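Sn-glycerol-3-phosphate ABC transporter substrate-binding protein UspB (Mycobacterium tuberculosis, PDB 4MFI) probably captures glycerophosphocholine outside the cell membrane and delivers it to its ABC transporter for uptake. Local coordinates at residues D392-A397 against K418-I423. Sequence-based numbering, arbitrary orientation.
Sequences DRIISA and KRLQVI
Ile394 and Leu420 mark the closest backbone approach, CA to CA 8.0 Å, of two helical segments that run nearly antiparallel, at 172°, with axes 10.9 Å apart. At this separation the backbones stay apart and side-chain ends make the contact, which suits long, branched aliphatic residues. With chi2 at 169° the chain of Ile394 is extended to CD1, which meets Ile423 CD1 tip to tip at 3.6 Å. Leu420 slides past Ile394 in the opposite direction, its CD2 touching both CG2 and CD1 of Ile394, while its other methyl, CD1, diverges to lie 3.9 Å from Ile395 CG1; the leucine fork thus reaches two residues. Helices 391-405 and 409-427 form an antiparallel helical hairpin near the C-terminal end of this periplasmic-binding-protein fold; Leu227, Leu229 and Leu388 also pack on Leu420. At the more exposed margin, Arg419 bends at chi3 (57°), which places NE. Ile394 CG2 lies over one face of its guanidinium, 3.9 Å from NH1. Arginine suits this place because its flat face can rest against a methyl while N-H groups at the edge still bond water: water 1, in plane there, accepts from Arg419 NH2 at 3.1 Å and donates to Ile394 O.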
ATOM      1  N   ASP A 392      -8.458  -5.190   8.063  1.00  5.59           N
ATOM      2  CA  ASP A 392      -8.464  -5.271   6.609  1.00  5.89           C
ATOM      3  C   ASP A 392      -9.320  -6.422   6.101  1.00  5.47           C
ATOM      4  O   ASP A 392     -10.095  -6.254   5.162  1.00  5.80           O
ATOM      5  CB  ASP A 392      -7.039  -5.396   6.064  1.00  7.61           C
ATOM      6  CG  ASP A 392      -6.329  -6.647   6.538  1.00  8.75           C
ATOM      7  OD1 ASP A 392      -6.394  -6.950   7.749  1.00  8.82           O
ATOM      8  OD2 ASP A 392      -5.707  -7.337   5.696  1.00 10.53           O
ATOM      9  N   ARG A 393      -9.201  -7.583   6.740  1.00  4.84           N
ATOM     10  CA  ARG A 393      -9.894  -8.777   6.277  1.00  4.23           C
ATOM     11  C   ARG A 393     -11.388  -8.734   6.602  1.00  4.05           C
ATOM     12  O   ARG A 393     -12.229  -9.159   5.799  1.00  6.13           O
ATOM     13  CB  ARG A 393      -9.254 -10.026   6.891  1.00  5.33           C
ATOM     14  CG  ARG A 393      -7.742 -10.169   6.626  1.00  7.18           C
ATOM     15  CD  ARG A 393      -7.398 -10.271   5.146  1.00  9.91           C
ATOM     16  NE  ARG A 393      -8.191 -11.293   4.461  1.00 11.76           N
ATOM     17  CZ  ARG A 393      -8.017 -11.647   3.191  1.00 17.23           C
ATOM     18  NH1 ARG A 393      -7.063 -11.074   2.464  1.00 18.14           N
ATOM     19  NH2 ARG A 393      -8.793 -12.574   2.644  1.00 19.38           N
ATOM     20  N   ILE A 394     -11.710  -8.232   7.787  1.00  5.35           N
ATOM     21  CA  ILE A 394     -13.101  -8.146   8.224  1.00  5.14           C
ATOM     22  C   ILE A 394     -13.864  -7.086   7.417  1.00  5.60           C
ATOM     23  O   ILE A 394     -14.982  -7.325   6.953  1.00  6.40           O
ATOM     24  CB  ILE A 394     -13.175  -7.858   9.741  1.00  6.03           C
ATOM     25  CG1 ILE A 394     -12.574  -9.034  10.523  1.00  7.49           C
ATOM     26  CG2 ILE A 394     -14.604  -7.566  10.178  1.00  8.96           C
ATOM     27  CD1 ILE A 394     -12.356  -8.746  12.002  1.00 10.33           C
ATOM     28  N   ILE A 395     -13.260  -5.917   7.224  1.00  4.17           N
ATOM     29  CA  ILE A 395     -13.882  -4.901   6.376  1.00  4.66           C
ATOM     30  C   ILE A 395     -14.025  -5.396   4.930  1.00  4.88           C
ATOM     31  O   ILE A 395     -15.074  -5.212   4.301  1.00  5.83           O
ATOM     32  CB  ILE A 395     -13.111  -3.568   6.441  1.00  4.58           C
ATOM     33  CG1 ILE A 395     -13.215  -2.983   7.859  1.00  6.08           C
ATOM     34  CG2 ILE A 395     -13.647  -2.580   5.413  1.00  6.90           C
ATOM     35  CD1 ILE A 395     -12.255  -1.824   8.142  1.00  7.41           C
ATOM     36  N   SER A 396     -12.986  -6.042   4.405  1.00  4.96           N
ATOM     37  CA  SER A 396     -13.060  -6.588   3.052  1.00  5.25           C
ATOM     38  C   SER A 396     -14.173  -7.607   2.907  1.00  5.60           C
ATOM     39  O   SER A 396     -14.865  -7.618   1.886  1.00  6.61           O
ATOM     40  CB  SER A 396     -11.742  -7.229   2.628  1.00  6.54           C
ATOM     41  OG  SER A 396     -10.783  -6.245   2.303  1.00  6.33           O
ATOM     42  N   ALA A 397     -14.339  -8.479   3.902  1.00  5.32           N
ATOM     43  CA  ALA A 397     -15.394  -9.480   3.820  1.00  6.49           C
ATOM     44  C   ALA A 397     -16.764  -8.818   3.765  1.00  6.52           C
ATOM     45  O   ALA A 397     -17.647  -9.262   3.034  1.00  8.17           O
ATOM     46  CB  ALA A 397     -15.310 -10.453   4.993  1.00  8.13           C
ATOM     47  N   LYS A 418     -19.353  -3.302  15.295  1.00  6.00           N
ATOM     48  CA  LYS A 418     -19.450  -3.945  16.605  1.00  6.16           C
ATOM     49  C   LYS A 418     -18.338  -4.975  16.805  1.00  5.76           C
ATOM     50  O   LYS A 418     -17.715  -5.040  17.870  1.00  7.92           O
ATOM     51  CB  LYS A 418     -20.822  -4.604  16.785  1.00  8.46           C
ATOM     52  CG  LYS A 418     -21.964  -3.618  16.947  1.00 12.43           C
ATOM     53  CD  LYS A 418     -23.315  -4.325  16.989  1.00 17.30           C
ATOM     54  CE  LYS A 418     -24.415  -3.394  17.489  1.00 23.08           C
ATOM     55  NZ  LYS A 418     -24.467  -2.102  16.754  1.00 30.34           N
ATOM     56  N   ARG A 419     -18.075  -5.773  15.776  1.00  5.69           N
ATOM     57  CA  ARG A 419     -17.015  -6.779  15.858  1.00  5.37           C
ATOM     58  C   ARG A 419     -15.637  -6.145  15.984  1.00  5.04           C
ATOM     59  O   ARG A 419     -14.803  -6.600  16.773  1.00  6.90           O
ATOM     60  CB  ARG A 419     -17.082  -7.724  14.656  1.00  7.32           C
ATOM     61  CG  ARG A 419     -18.319  -8.629  14.737  1.00  8.96           C
ATOM     62  CD  ARG A 419     -18.646  -9.298  13.442  1.00 11.57           C
ATOM     63  NE  ARG A 419     -17.535 -10.092  12.944  1.00 14.97           N
ATOM     64  CZ  ARG A 419     -17.231 -10.195  11.657  1.00 21.36           C
ATOM     65  NH1 ARG A 419     -16.204 -10.935  11.282  1.00 23.75           N
ATOM     66  NH2 ARG A 419     -17.951  -9.544  10.747  1.00 24.23           N
ATOM     67  N   LEU A 420     -15.402  -5.103  15.200  1.00  5.59           N
ATOM     68  CA  LEU A 420     -14.126  -4.393  15.243  1.00  5.95           C
ATOM     69  C   LEU A 420     -13.905  -3.711  16.592  1.00  5.04           C
ATOM     70  O   LEU A 420     -12.781  -3.668  17.097  1.00  5.78           O
ATOM     71  CB  LEU A 420     -14.045  -3.357  14.119  1.00  5.86           C
ATOM     72  CG  LEU A 420     -14.013  -3.892  12.681  1.00  7.40           C
ATOM     73  CD1 LEU A 420     -13.924  -2.723  11.704  1.00 10.19           C
ATOM     74  CD2 LEU A 420     -12.864  -4.859  12.467  1.00 11.20           C
ATOM     75  N   GLN A 421     -14.973  -3.169  17.178  1.00  5.06           N
ATOM     76  CA  GLN A 421     -14.864  -2.495  18.469  1.00  5.33           C
ATOM     77  C   GLN A 421     -14.410  -3.481  19.546  1.00  4.69           C
ATOM     78  O   GLN A 421     -13.526  -3.174  20.351  1.00  5.79           O
ATOM     79  CB  GLN A 421     -16.201  -1.866  18.870  1.00  5.78           C
ATOM     80  CG  GLN A 421     -16.084  -0.963  20.090  1.00  5.44           C
ATOM     81  CD  GLN A 421     -15.339   0.305  19.774  1.00  7.03           C
ATOM     82  OE1 GLN A 421     -15.744   1.064  18.895  1.00  9.18           O
ATOM     83  NE2 GLN A 421     -14.239   0.548  20.485  1.00  8.71           N
ATOM     84  N   VAL A 422     -15.012  -4.668  19.551  1.00  5.10           N
ATOM     85  CA  VAL A 422     -14.638  -5.703  20.508  1.00  5.99           C
ATOM     86  C   VAL A 422     -13.170  -6.103  20.342  1.00  4.17           C
ATOM     87  O   VAL A 422     -12.429  -6.186  21.323  1.00  6.40           O
ATOM     88  CB  VAL A 422     -15.568  -6.925  20.388  1.00  6.62           C
ATOM     89  CG1 VAL A 422     -15.021  -8.104  21.176  1.00  8.59           C
ATOM     90  CG2 VAL A 422     -16.961  -6.570  20.876  1.00  9.93           C
ATOM     91  N   ILE A 423     -12.738  -6.313  19.101  1.00  4.61           N
ATOM     92  CA  ILE A 423     -11.348  -6.702  18.851  1.00  4.62           C
ATOM     93  C   ILE A 423     -10.379  -5.588  19.259  1.00  5.23           C
ATOM     94  O   ILE A 423      -9.368  -5.839  19.913  1.00  5.49           O
ATOM     95  CB  ILE A 423     -11.132  -7.102  17.374  1.00  5.10           C
ATOM     96  CG1 ILE A 423     -11.854  -8.422  17.079  1.00  5.41           C
ATOM     97  CG2 ILE A 423      -9.633  -7.246  17.056  1.00  8.26           C
ATOM     98  CD1 ILE A 423     -11.987  -8.727  15.603  1.00  7.55           C
TER
HETATM   99  O   HOH W   1     -17.104  -9.063   7.851  1.00 13.86           O